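Local coordinates for protein dehydratase, IlvD/Edd family (Caulobacter crescentus, PDB 5OYN) that catalyses the dehydration of D-xylonate to 2-dehydro-3-deoxy-D-arabinonate in D-xylose degradation, using a [2Fe-2S] cluster and magnesium, and also dehydrates D-gluconate, at residues A[74-79]-A[245-250]; A[292-297]-A[302-307]; A[572-577]-A[581-586]. All blocks are in the same frame, centred on the assembly; numbering follows the deposited sequence.

Contact 1: residues A[74-79]-A[245-250]; sequences LDLVQR and QMAYKT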
ATOM      1  N   LEU A  74       4.849   4.431   7.726  1.00 53.21           N
ATOM      2  CA  LEU A  74       4.291   3.516   6.734  1.00 48.63           C
ATOM      3  C   LEU A  74       4.383   4.104   5.332  1.00 49.87           C
ATOM      4  O   LEU A  74       4.617   3.367   4.366  1.00 49.52           O
ATOM      5  CB  LEU A  74       2.848   3.164   7.088  1.00 49.16           C
ATOM      6  CG  LEU A  74       2.715   2.314   8.359  1.00 56.67           C
ATOM      7  CD1 LEU A  74       1.260   1.984   8.671  1.00 52.38           C
ATOM      8  CD2 LEU A  74       3.556   1.043   8.267  1.00 53.27           C
ATOM      9  N   ASP A  75       4.237   5.427   5.200  1.00 54.78           N
ATOM     10  CA  ASP A  75       4.460   6.074   3.913  1.00 54.68           C
ATOM     11  C   ASP A  75       5.926   6.434   3.687  1.00 59.00           C
ATOM     12  O   ASP A  75       6.395   6.360   2.542  1.00 55.98           O
ATOM     13  CB  ASP A  75       3.566   7.319   3.780  1.00 66.34           C
ATOM     14  CG  ASP A  75       3.422   7.806   2.312  1.00 95.13           C
ATOM     15  OD1 ASP A  75       2.268   7.855   1.784  1.00 88.32           O
ATOM     16  OD2 ASP A  75       4.461   8.162   1.699  1.00 95.79           O
ATOM     17  N   LEU A  76       6.684   6.777   4.744  1.00 55.89           N
ATOM     18  CA  LEU A  76       8.080   7.157   4.531  1.00 50.19           C
ATOM     19  C   LEU A  76       8.968   5.968   4.235  1.00 49.70           C
ATOM     20  O   LEU A  76      10.034   6.151   3.638  1.00 50.13           O
ATOM     21  CB  LEU A  76       8.666   7.875   5.736  1.00 47.45           C
ATOM     22  CG  LEU A  76       8.084   9.180   6.227  1.00 47.76           C
ATOM     23  CD1 LEU A  76       8.821   9.527   7.520  1.00 44.43           C
ATOM     24  CD2 LEU A  76       8.256  10.247   5.179  1.00 44.80           C
ATOM     25  N   VAL A  77       8.574   4.765   4.662  1.00 47.19           N
ATOM     26  CA  VAL A  77       9.427   3.602   4.459  1.00 43.89           C
ATOM     27  C   VAL A  77       9.775   3.447   2.989  1.00 53.75           C
ATOM     28  O   VAL A  77      10.883   3.018   2.655  1.00 56.37           O
ATOM     29  CB  VAL A  77       8.752   2.336   5.018  1.00 51.81           C
ATOM     30  CG1 VAL A  77       7.506   1.959   4.190  1.00 46.45           C
ATOM     31  CG2 VAL A  77       9.751   1.196   5.068  1.00 53.40           C
ATOM     32  N   GLN A  78       8.856   3.825   2.087  1.00 52.98           N
ATOM     33  CA  GLN A  78       9.120   3.735   0.652  1.00 50.80           C
ATOM     34  C   GLN A  78      10.269   4.642   0.228  1.00 52.44           C
ATOM     35  O   GLN A  78      11.063   4.278  -0.647  1.00 54.85           O
ATOM     36  CB  GLN A  78       7.858   4.083  -0.146  1.00 57.64           C
ATOM     37  CG  GLN A  78       7.773   3.415  -1.530  1.00 66.64           C
ATOM     38  CD  GLN A  78       8.443   2.022  -1.587  1.00 73.48           C
ATOM     39  OE1 GLN A  78       9.394   1.799  -2.368  1.00 68.51           O
ATOM     40  NE2 GLN A  78       7.945   1.081  -0.759  1.00 67.67           N
ATOM     41  N   ARG A  79      10.351   5.842   0.807  1.00 49.80           N
ATOM     42  CA  ARG A  79      11.467   6.735   0.523  1.00 46.51           C
ATOM     43  C   ARG A  79      12.778   6.132   1.011  1.00 49.07           C
ATOM     44  O   ARG A  79      13.814   6.238   0.345  1.00 49.18           O
ATOM     45  CB  ARG A  79      11.227   8.096   1.184  1.00 49.30           C
ATOM     46  CG  ARG A  79      10.229   8.999   0.478  1.00 45.97           C
ATOM     47  CD  ARG A  79      10.376   8.869  -1.012  1.00 46.85           C
ATOM     48  NE  ARG A  79      11.340   9.821  -1.521  1.00 47.68           N
ATOM     49  CZ  ARG A  79      12.037   9.645  -2.639  1.00 53.19           C
ATOM     50  NH1 ARG A  79      11.864   8.545  -3.377  1.00 48.86           N
ATOM     51  NH2 ARG A  79      12.904  10.575  -3.024  1.00 51.94           N
ATOM     52  N   GLN A 245      11.946  13.628   1.800  1.00 43.25           N
ATOM     53  CA  GLN A 245      13.287  13.823   1.267  1.00 44.10           C
ATOM     54  C   GLN A 245      14.341  13.355   2.260  1.00 48.80           C
ATOM     55  O   GLN A 245      15.295  12.656   1.897  1.00 51.18           O
ATOM     56  CB  GLN A 245      13.485  15.281   0.912  1.00 39.79           C
ATOM     57  CG  GLN A 245      12.759  15.623  -0.341  1.00 49.32           C
ATOM     58  CD  GLN A 245      12.644  17.090  -0.545  1.00 49.97           C
ATOM     59  OE1 GLN A 245      12.800  17.865   0.394  1.00 52.40           O
ATOM     60  NE2 GLN A 245      12.373  17.497  -1.782  1.00 51.98           N
ATOM     61  N   MET A 246      14.179  13.722   3.525  1.00 45.65           N
ATOM     62  CA  MET A 246      15.127  13.276   4.529  1.00 47.58           C
ATOM     63  C   MET A 246      15.127  11.759   4.621  1.00 46.86           C
ATOM     64  O   MET A 246      16.178  11.136   4.816  1.00 48.85           O
ATOM     65  CB  MET A 246      14.793  13.907   5.880  1.00 46.50           C
ATOM     66  CG  MET A 246      15.557  13.313   7.035  1.00 48.02           C
ATOM     67  SD  MET A 246      17.275  13.880   7.015  1.00 56.82           S
ATOM     68  CE  MET A 246      17.088  15.660   7.042  1.00 48.63           C
ATOM     69  N   ALA A 247      13.957  11.141   4.467  1.00 46.92           N
ATOM     70  CA  ALA A 247      13.897   9.687   4.553  1.00 49.12           C
ATOM     71  C   ALA A 247      14.691   9.052   3.421  1.00 48.59           C
ATOM     72  O   ALA A 247      15.375   8.045   3.623  1.00 49.69           O
ATOM     73  CB  ALA A 247      12.444   9.216   4.539  1.00 43.96           C
ATOM     74  N   TYR A 248      14.639   9.651   2.229  1.00 47.05           N
ATOM     75  CA  TYR A 248      15.451   9.181   1.111  1.00 48.38           C
ATOM     76  C   TYR A 248      16.941   9.295   1.421  1.00 52.77           C
ATOM     77  O   TYR A 248      17.688   8.314   1.307  1.00 51.49           O
ATOM     78  CB  TYR A 248      15.102   9.976  -0.145  1.00 45.37           C
ATOM     79  CG  TYR A 248      15.936   9.637  -1.354  1.00 51.34           C
ATOM     80  CD1 TYR A 248      15.675   8.488  -2.117  1.00 57.70           C
ATOM     81  CD2 TYR A 248      16.964  10.467  -1.758  1.00 50.00           C
ATOM     82  CE1 TYR A 248      16.432   8.177  -3.244  1.00 50.88           C
ATOM     83  CE2 TYR A 248      17.720  10.168  -2.875  1.00 55.74           C
ATOM     84  CZ  TYR A 248      17.451   9.029  -3.612  1.00 55.19           C
ATOM     85  OH  TYR A 248      18.224   8.758  -4.710  1.00 61.15           O
ATOM     86  N   LYS A 249      17.395  10.493   1.816  1.00 51.89           N
ATOM     87  CA  LYS A 249      18.821  10.684   2.066  1.00 51.26           C
ATOM     88  C   LYS A 249      19.317   9.790   3.194  1.00 50.60           C
ATOM     89  O   LYS A 249      20.454   9.307   3.149  1.00 50.15           O
ATOM     90  CB  LYS A 249      19.111  12.153   2.344  1.00 47.26           C
ATOM     91  CG  LYS A 249      19.238  12.933   1.029  1.00 53.89           C
ATOM     92  CD  LYS A 249      18.724  14.357   1.162  1.00 65.25           C
ATOM     93  CE  LYS A 249      18.634  15.044  -0.210  1.00 74.15           C
ATOM     94  NZ  LYS A 249      17.663  16.211  -0.269  1.00 63.88           N
ATOM     95  N   THR A 250      18.470   9.507   4.181  1.00 49.78           N
ATOM     96  CA  THR A 250      18.861   8.557   5.211  1.00 43.76           C
ATOM     97  C   THR A 250      19.055   7.167   4.623  1.00 48.36           C
ATOM     98  O   THR A 250      19.956   6.429   5.038  1.00 49.20           O
ATOM     99  CB  THR A 250      17.830   8.537   6.329  1.00 42.84           C
ATOM    100  OG1 THR A 250      17.737   9.848   6.914  1.00 43.28           O
ATOM    101  CG2 THR A 250      18.239   7.548   7.393  1.00 43.70           C
TER
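R79 sets one face of its guanidinium against CD1 and CG of Y248, offset toward the rim. The guanidinium and ring planes are only 6° apart, but they are displaced. CD1 of Y248 sits 3.4 Å above the guanidinium plane, and NH2 of R79 comes within 3.6 Å of Y248 CD1. The arginine chain is bent at chi2 and chi3, and these bends bring its end alongside Y248. The tyrosine ring rises to meet it because Y248 CG is anti to the backbone N (chi1 177°). Acidic groups outside the segments hold the polar ends. R79 NH1 forms a salt bridge with D82, R79 NH2 forms one with E49 of the second subunit, and Y248 OH bonds to D86. D82 and E49 probably offset the charge of the buried arginine, while D86 holds the tyrosine hydroxyl.

Beside this pair, A247 lies between the helices. Its CB touches R79 CB at 3.7 Å and L76 CB at 4.2 Å. Backbone also takes part: the CA-H of Y248 points at the carbonyl of R79, with Y248 CA 3.5 Å from R79 O. The local axes approach to 8.1 Å and cross at -47°. M246, A247 and T250 also touch L158 or I156 of strand 155-159, while V77 rests on strand 56-61. Helix 73-87 joins strand 56-61 to its parallel neighbour 90-95, so it is the helix of a beta-alpha-beta unit. The contact is therefore helix-helix packing against the parallel sheet of the N-terminal alpha/beta domain, at a subunit interface of the IlvD/Edd tetramer.

Contact 2: residues A[292-297]-A[302-307]; sequences HIVAMA and VEITAD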
ATOM      1  N   HIS A 292      16.527   7.984  29.799  1.00 55.99           N
ATOM      2  CA  HIS A 292      16.815   7.439  28.475  1.00 55.52           C
ATOM      3  C   HIS A 292      18.252   7.680  28.062  1.00 54.27           C
ATOM      4  O   HIS A 292      18.874   6.804  27.456  1.00 57.22           O
ATOM      5  CB  HIS A 292      15.890   8.043  27.419  1.00 56.31           C
ATOM      6  CG  HIS A 292      14.459   7.671  27.596  1.00 53.76           C
ATOM      7  ND1 HIS A 292      14.062   6.393  27.927  1.00 53.41           N
ATOM      8  CD2 HIS A 292      13.327   8.405  27.495  1.00 56.47           C
ATOM      9  CE1 HIS A 292      12.744   6.356  28.022  1.00 59.57           C
ATOM     10  NE2 HIS A 292      12.274   7.565  27.767  1.00 60.43           N
ATOM     11  N   ILE A 293      18.786   8.870  28.333  1.00 53.98           N
ATOM     12  CA  ILE A 293      20.170   9.117  27.945  1.00 56.88           C
ATOM     13  C   ILE A 293      21.112   8.217  28.737  1.00 57.86           C
ATOM     14  O   ILE A 293      22.096   7.700  28.196  1.00 59.63           O
ATOM     15  CB  ILE A 293      20.520  10.604  28.097  1.00 52.94           C
ATOM     16  CG1 ILE A 293      19.823  11.405  26.993  1.00 49.27           C
ATOM     17  CG2 ILE A 293      22.014  10.799  28.013  1.00 54.94           C
ATOM     18  CD1 ILE A 293      20.013  12.893  27.091  1.00 45.15           C
ATOM     19  N   VAL A 294      20.799   7.967  30.012  1.00 55.49           N
ATOM     20  CA  VAL A 294      21.639   7.077  30.808  1.00 59.90           C
ATOM     21  C   VAL A 294      21.547   5.658  30.275  1.00 59.61           C
ATOM     22  O   VAL A 294      22.570   5.011  30.015  1.00 64.02           O
ATOM     23  CB  VAL A 294      21.263   7.149  32.303  1.00 62.91           C
ATOM     24  CG1 VAL A 294      21.842   5.961  33.052  1.00 61.55           C
ATOM     25  CG2 VAL A 294      21.768   8.442  32.925  1.00 51.36           C
ATOM     26  N   ALA A 295      20.317   5.164  30.094  1.00 62.67           N
ATOM     27  CA  ALA A 295      20.084   3.837  29.520  1.00 65.03           C
ATOM     28  C   ALA A 295      20.894   3.613  28.244  1.00 59.46           C
ATOM     29  O   ALA A 295      21.534   2.572  28.075  1.00 63.90           O
ATOM     30  CB  ALA A 295      18.590   3.646  29.238  1.00 60.58           C
ATOM     31  N   MET A 296      20.877   4.581  27.332  1.00 57.21           N
ATOM     32  CA  MET A 296      21.632   4.414  26.096  1.00 64.13           C
ATOM     33  C   MET A 296      23.133   4.427  26.360  1.00 66.66           C
ATOM     34  O   MET A 296      23.876   3.620  25.783  1.00 64.81           O
ATOM     35  CB  MET A 296      21.240   5.502  25.099  1.00 62.05           C
ATOM     36  CG  MET A 296      19.757   5.498  24.777  1.00 61.42           C
ATOM     37  SD  MET A 296      19.192   7.064  24.094  1.00 70.27           S
ATOM     38  CE  MET A 296      20.219   7.070  22.659  1.00 52.45           C
ATOM     39  N   ALA A 297      23.591   5.333  27.236  1.00 69.98           N
ATOM     40  CA  ALA A 297      24.999   5.394  27.630  1.00 63.36           C
ATOM     41  C   ALA A 297      25.473   4.053  28.162  1.00 62.09           C
ATOM     42  O   ALA A 297      26.428   3.463  27.643  1.00 61.06           O
ATOM     43  CB  ALA A 297      25.199   6.489  28.675  1.00 61.53           C
ATOM     44  N   VAL A 302      29.191   3.398  28.583  1.00 69.83           N
ATOM     45  CA  VAL A 302      29.572   4.728  29.034  1.00 62.28           C
ATOM     46  C   VAL A 302      28.798   5.004  30.308  1.00 70.30           C
ATOM     47  O   VAL A 302      27.639   4.593  30.442  1.00 67.21           O
ATOM     48  CB  VAL A 302      29.290   5.815  27.976  1.00 60.02           C
ATOM     49  CG1 VAL A 302      29.571   7.198  28.534  1.00 62.32           C
ATOM     50  CG2 VAL A 302      30.119   5.570  26.741  1.00 63.18           C
ATOM     51  N   GLU A 303      29.449   5.677  31.254  1.00 79.17           N
ATOM     52  CA  GLU A 303      28.890   5.929  32.572  1.00 72.09           C
ATOM     53  C   GLU A 303      28.520   7.403  32.649  1.00 73.70           C
ATOM     54  O   GLU A 303      29.382   8.274  32.476  1.00 74.71           O
ATOM     55  CB  GLU A 303      29.891   5.534  33.662  1.00 73.47           C
ATOM     56  CG  GLU A 303      29.400   5.693  35.108  1.00 80.99           C
ATOM     57  CD  GLU A 303      30.541   5.987  36.090  1.00 86.03           C
ATOM     58  OE1 GLU A 303      30.274   6.075  37.311  1.00 87.20           O
ATOM     59  OE2 GLU A 303      31.706   6.126  35.645  1.00 81.72           O
ATOM     60  N   ILE A 304      27.241   7.685  32.877  1.00 73.25           N
ATOM     61  CA  ILE A 304      26.780   9.057  33.035  1.00 73.96           C
ATOM     62  C   ILE A 304      26.259   9.220  34.447  1.00 71.47           C
ATOM     63  O   ILE A 304      25.319   8.527  34.857  1.00 67.29           O
ATOM     64  CB  ILE A 304      25.717   9.447  32.005  1.00 68.02           C
ATOM     65  CG1 ILE A 304      26.341   9.393  30.616  1.00 69.99           C
ATOM     66  CG2 ILE A 304      25.210  10.850  32.303  1.00 65.00           C
ATOM     67  CD1 ILE A 304      25.710  10.321  29.648  1.00 70.24           C
ATOM     68  N   THR A 305      26.861  10.154  35.172  1.00 72.92           N
ATOM     69  CA  THR A 305      26.714  10.317  36.606  1.00 70.14           C
ATOM     70  C   THR A 305      25.969  11.606  36.900  1.00 67.41           C
ATOM     71  O   THR A 305      25.847  12.492  36.046  1.00 64.54           O
ATOM     72  CB  THR A 305      28.096  10.329  37.278  1.00 67.45           C
ATOM     73  OG1 THR A 305      28.874  11.415  36.753  1.00 66.66           O
ATOM     74  CG2 THR A 305      28.833   9.039  36.998  1.00 57.69           C
ATOM     75  N   ALA A 306      25.495  11.716  38.143  1.00 66.74           N
ATOM     76  CA  ALA A 306      24.776  12.913  38.553  1.00 62.98           C
ATOM     77  C   ALA A 306      25.588  14.175  38.294  1.00 64.88           C
ATOM     78  O   ALA A 306      25.011  15.252  38.096  1.00 67.96           O
ATOM     79  CB  ALA A 306      24.388  12.807  40.027  1.00 51.52           C
ATOM     80  N   ASP A 307      26.911  14.066  38.245  1.00 64.69           N
ATOM     81  CA  ASP A 307      27.700  15.256  37.966  1.00 69.46           C
ATOM     82  C   ASP A 307      27.632  15.652  36.499  1.00 64.81           C
ATOM     83  O   ASP A 307      27.754  16.839  36.173  1.00 58.29           O
ATOM     84  CB  ASP A 307      29.143  15.038  38.410  1.00 75.98           C
ATOM     85  CG  ASP A 307      29.354  15.424  39.860  1.00 82.79           C
ATOM     86  OD1 ASP A 307      28.796  16.472  40.288  1.00 71.48           O
ATOM     87  OD2 ASP A 307      30.060  14.668  40.568  1.00 93.73           O
TER
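The carbonyl O of A297 accepts the N-H of V302 at 2.9 Å, N to O. The N-H points well at the oxygen (157° at H), but the donor stands 52° out of the carbonyl plane. This bond ties the returning chain to the last turns of helix 289-299. Beside it, V302 CB lies 4.2 Å from A297 CB. The rest of the contact is apolar. I304 turns its side chain back to the helix. Its CG1 is anti to the carbonyl carbon (chi1 -64°) and meets A297 CB at 3.7 Å. Its CD1 goes further, to I293 CG2 at 4.1 Å. The V294 and I304 side chains slide past each other in opposite directions, with V294 CG2 4.2 Å from I304 CB. The arrangement is a helix-loop-helix connection in the N-terminal domain: an extended piece, 302-305, doubles back along helix 289-299 and leads into helix 306-312. F273 of helix 270-282 packs on both A297 and I304, so that helix also borders this apolar cluster. Helix 289-299 also carries H292, whose NE2 bonds to the carboxylated lysine (KCX) at position 139, part of the magnesium site.

Contact 3: residues A[572-577]-A[581-586]; sequences HASQLD and VLEFAV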
ATOM      1  N   HIS A 572      14.299  -7.649  36.820  1.00 69.37           N
ATOM      2  CA  HIS A 572      15.590  -7.206  36.301  1.00 70.59           C
ATOM      3  C   HIS A 572      15.714  -5.698  36.070  1.00 68.28           C
ATOM      4  O   HIS A 572      16.805  -5.230  35.722  1.00 67.09           O
ATOM      5  CB  HIS A 572      15.904  -7.940  34.994  1.00 66.12           C
ATOM      6  CG  HIS A 572      15.869  -9.431  35.111  1.00 73.83           C
ATOM      7  ND1 HIS A 572      17.009 -10.192  35.265  1.00 74.48           N
ATOM      8  CD2 HIS A 572      14.835 -10.306  35.073  1.00 74.96           C
ATOM      9  CE1 HIS A 572      16.677 -11.472  35.322  1.00 72.72           C
ATOM     10  NE2 HIS A 572      15.365 -11.568  35.207  1.00 76.39           N
ATOM     11  N   ALA A 573      14.650  -4.923  36.246  1.00 68.94           N
ATOM     12  CA  ALA A 573      14.720  -3.491  35.974  1.00 71.53           C
ATOM     13  C   ALA A 573      15.462  -2.745  37.083  1.00 69.25           C
ATOM     14  O   ALA A 573      15.185  -2.935  38.272  1.00 67.77           O
ATOM     15  CB  ALA A 573      13.318  -2.903  35.800  1.00 63.89           C
ATOM     16  N   SER A 574      16.394  -1.883  36.678  1.00 67.64           N
ATOM     17  CA  SER A 574      17.101  -0.972  37.563  1.00 65.80           C
ATOM     18  C   SER A 574      16.206   0.206  37.941  1.00 65.71           C
ATOM     19  O   SER A 574      15.038   0.281  37.564  1.00 75.52           O
ATOM     20  CB  SER A 574      18.374  -0.475  36.889  1.00 72.50           C
ATOM     21  OG  SER A 574      18.155   0.757  36.225  1.00 72.97           O
ATOM     22  N   GLN A 575      16.756   1.152  38.682  1.00 66.31           N
ATOM     23  CA  GLN A 575      16.034   2.388  38.932  1.00 68.10           C
ATOM     24  C   GLN A 575      16.410   3.426  37.883  1.00 68.80           C
ATOM     25  O   GLN A 575      17.423   3.297  37.183  1.00 69.80           O
ATOM     26  CB  GLN A 575      16.321   2.923  40.339  1.00 66.91           C
ATOM     27  CG  GLN A 575      15.928   1.981  41.449  1.00 58.44           C
ATOM     28  CD  GLN A 575      14.454   2.098  41.794  1.00 68.11           C
ATOM     29  OE1 GLN A 575      14.011   3.108  42.356  1.00 67.08           O
ATOM     30  NE2 GLN A 575      13.677   1.067  41.441  1.00 66.10           N
ATOM     31  N   LEU A 576      15.572   4.470  37.781  1.00 63.88           N
ATOM     32  CA  LEU A 576      15.805   5.510  36.781  1.00 63.79           C
ATOM     33  C   LEU A 576      17.095   6.281  37.020  1.00 69.46           C
ATOM     34  O   LEU A 576      17.566   6.970  36.104  1.00 63.15           O
ATOM     35  CB  LEU A 576      14.612   6.475  36.720  1.00 60.84           C
ATOM     36  CG  LEU A 576      13.245   5.784  36.622  1.00 68.66           C
ATOM     37  CD1 LEU A 576      12.109   6.756  36.900  1.00 52.67           C
ATOM     38  CD2 LEU A 576      13.064   5.068  35.242  1.00 63.74           C
ATOM     39  N   ASP A 577      17.668   6.184  38.223  1.00 71.55           N
ATOM     40  CA  ASP A 577      19.031   6.650  38.453  1.00 71.73           C
ATOM     41  C   ASP A 577      19.960   6.154  37.345  1.00 67.18           C
ATOM     42  O   ASP A 577      20.718   6.933  36.759  1.00 65.45           O
ATOM     43  CB  ASP A 577      19.513   6.201  39.857  1.00 75.83           C
ATOM     44  CG  ASP A 577      19.789   4.665  39.967  1.00 87.26           C
ATOM     45  OD1 ASP A 577      19.051   3.956  40.697  1.00 87.05           O
ATOM     46  OD2 ASP A 577      20.764   4.164  39.351  1.00 84.59           O
ATOM     47  N   VAL A 581      17.027   0.185  33.266  1.00 66.50           N
ATOM     48  CA  VAL A 581      17.465  -0.778  32.272  1.00 66.19           C
ATOM     49  C   VAL A 581      17.317  -2.183  32.838  1.00 71.15           C
ATOM     50  O   VAL A 581      17.244  -2.387  34.055  1.00 71.54           O
ATOM     51  CB  VAL A 581      18.922  -0.521  31.837  1.00 67.39           C
ATOM     52  CG1 VAL A 581      19.127   0.937  31.480  1.00 66.65           C
ATOM     53  CG2 VAL A 581      19.880  -0.947  32.934  1.00 71.28           C
ATOM     54  N   LEU A 582      17.258  -3.165  31.936  1.00 70.85           N
ATOM     55  CA  LEU A 582      17.452  -4.563  32.308  1.00 66.95           C
ATOM     56  C   LEU A 582      18.906  -4.717  32.730  1.00 73.82           C
ATOM     57  O   LEU A 582      19.811  -4.743  31.890  1.00 70.11           O
ATOM     58  CB  LEU A 582      17.108  -5.481  31.148  1.00 65.57           C
ATOM     59  CG  LEU A 582      15.628  -5.463  30.780  1.00 64.51           C
ATOM     60  CD1 LEU A 582      15.309  -6.547  29.740  1.00 58.00           C
ATOM     61  CD2 LEU A 582      14.799  -5.639  32.038  1.00 62.10           C
ATOM     62  N   GLU A 583      19.129  -4.803  34.048  1.00 74.23           N
ATOM     63  CA  GLU A 583      20.477  -4.679  34.593  1.00 70.62           C
ATOM     64  C   GLU A 583      21.395  -5.793  34.091  1.00 73.08           C
ATOM     65  O   GLU A 583      22.572  -5.552  33.791  1.00 70.24           O
ATOM     66  CB  GLU A 583      20.405  -4.658  36.118  1.00 66.76           C
ATOM     67  CG  GLU A 583      21.717  -4.314  36.782  1.00 75.39           C
ATOM     68  CD  GLU A 583      21.969  -2.821  36.858  1.00 81.56           C
ATOM     69  OE1 GLU A 583      21.286  -2.135  37.650  1.00 84.45           O
ATOM     70  OE2 GLU A 583      22.856  -2.331  36.124  1.00 80.68           O
ATOM     71  N   PHE A 584      20.869  -7.015  33.959  1.00 67.49           N
ATOM     72  CA  PHE A 584      21.676  -8.093  33.398  1.00 68.59           C
ATOM     73  C   PHE A 584      22.110  -7.795  31.965  1.00 74.58           C
ATOM     74  O   PHE A 584      23.131  -8.320  31.506  1.00 76.30           O
ATOM     75  CB  PHE A 584      20.898  -9.403  33.436  1.00 69.73           C
ATOM     76  CG  PHE A 584      19.934  -9.560  32.298  1.00 73.87           C
ATOM     77  CD1 PHE A 584      18.617  -9.141  32.429  1.00 73.97           C
ATOM     78  CD2 PHE A 584      20.339 -10.119  31.092  1.00 73.39           C
ATOM     79  CE1 PHE A 584      17.718  -9.279  31.389  1.00 69.31           C
ATOM     80  CE2 PHE A 584      19.442 -10.256  30.039  1.00 77.61           C
ATOM     81  CZ  PHE A 584      18.131  -9.833  30.187  1.00 73.85           C
ATOM     82  N   ALA A 585      21.339  -6.981  31.236  1.00 75.07           N
ATOM     83  CA  ALA A 585      21.518  -6.873  29.792  1.00 71.45           C
ATOM     84  C   ALA A 585      22.665  -5.955  29.401  1.00 68.87           C
ATOM     85  O   ALA A 585      23.235  -6.122  28.315  1.00 69.44           O
ATOM     86  CB  ALA A 585      20.225  -6.387  29.136  1.00 69.20           C
ATOM     87  N   VAL A 586      23.007  -4.981  30.251  1.00 66.41           N
ATOM     88  CA  VAL A 586      24.085  -4.041  29.936  1.00 69.31           C
ATOM     89  C   VAL A 586      25.392  -4.775  29.679  1.00 72.28           C
ATOM     90  O   VAL A 586      26.200  -4.358  28.837  1.00 63.47           O
ATOM     91  CB  VAL A 586      24.237  -3.025  31.084  1.00 72.95           C
ATOM     92  CG1 VAL A 586      25.214  -1.932  30.701  1.00 74.67           C
ATOM     93  CG2 VAL A 586      22.882  -2.455  31.461  1.00 74.02           C
TER
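A573 and L582 pair in a hairpin-like loop just after helix 564-572. They form a single antiparallel beta bridge of the non-hydrogen-bonded kind, their CA atoms 4.7 Å apart. Two backbone bonds flank it. E583 N gives to H572 O at 2.9 Å and is almost straight (175° at H). S574 N gives to V581 O at 2.8 Å. The CA-H groups of A573 and L582 point inward at V581 O and H572 O. The loop is closed through 578-580 and leads into a short, weakly bonded helical turn at about 583-586.

The hydroxyl of S574 ties the loop end together. OG accepts the N-H of V581 at 3.2 Å and donates to Q575 O at 2.8 Å. It is also hydrogen-bonded to T578 OG1, within the turn. E583 OE1 comes within 3.4 Å of S574 CB. The other oxygen of E583, OE2, makes a salt bridge with R298, which joins the loop to helix 289-299.

At the other end of the pairing, H572 and F584 form an offset edge-to-face pair. The ring edge of F584 is turned to the H572 face, with centroids 5.1 Å apart and planes at 73°. F584 holds chi1 at 82°, with CG between the backbone N and the carbonyl carbon, and this turns the ring edge toward H572. I568 of the third subunit packs on F584. L582 CD2 packs 3.9 Å from H572 CB, and that same CB lies at the edge of the F584 ring, in its plane.

The contacts follow one another along the chain in the order 1, 2, 3. Contact 1 stands apart: its centre is about 31 Å from that of contact 2 and about 34 Å from that of contact 3. Contacts 1 and 2 both belong to the N-terminal dehydratase region. Contacts 2 and 3 are neighbours, with centres about 12 Å apart, and they touch where A295 CB meets V581 CG1 at 3.6 Å. Helix 289-299 is thus packed by the loop that follows it and by the loop near the C-terminus. This packing, with the E583-R298 salt bridge, joins the C-terminal end of the chain to the N-terminal part. Contact 1 meets the second subunit and contact 3 the third, within the tetramer.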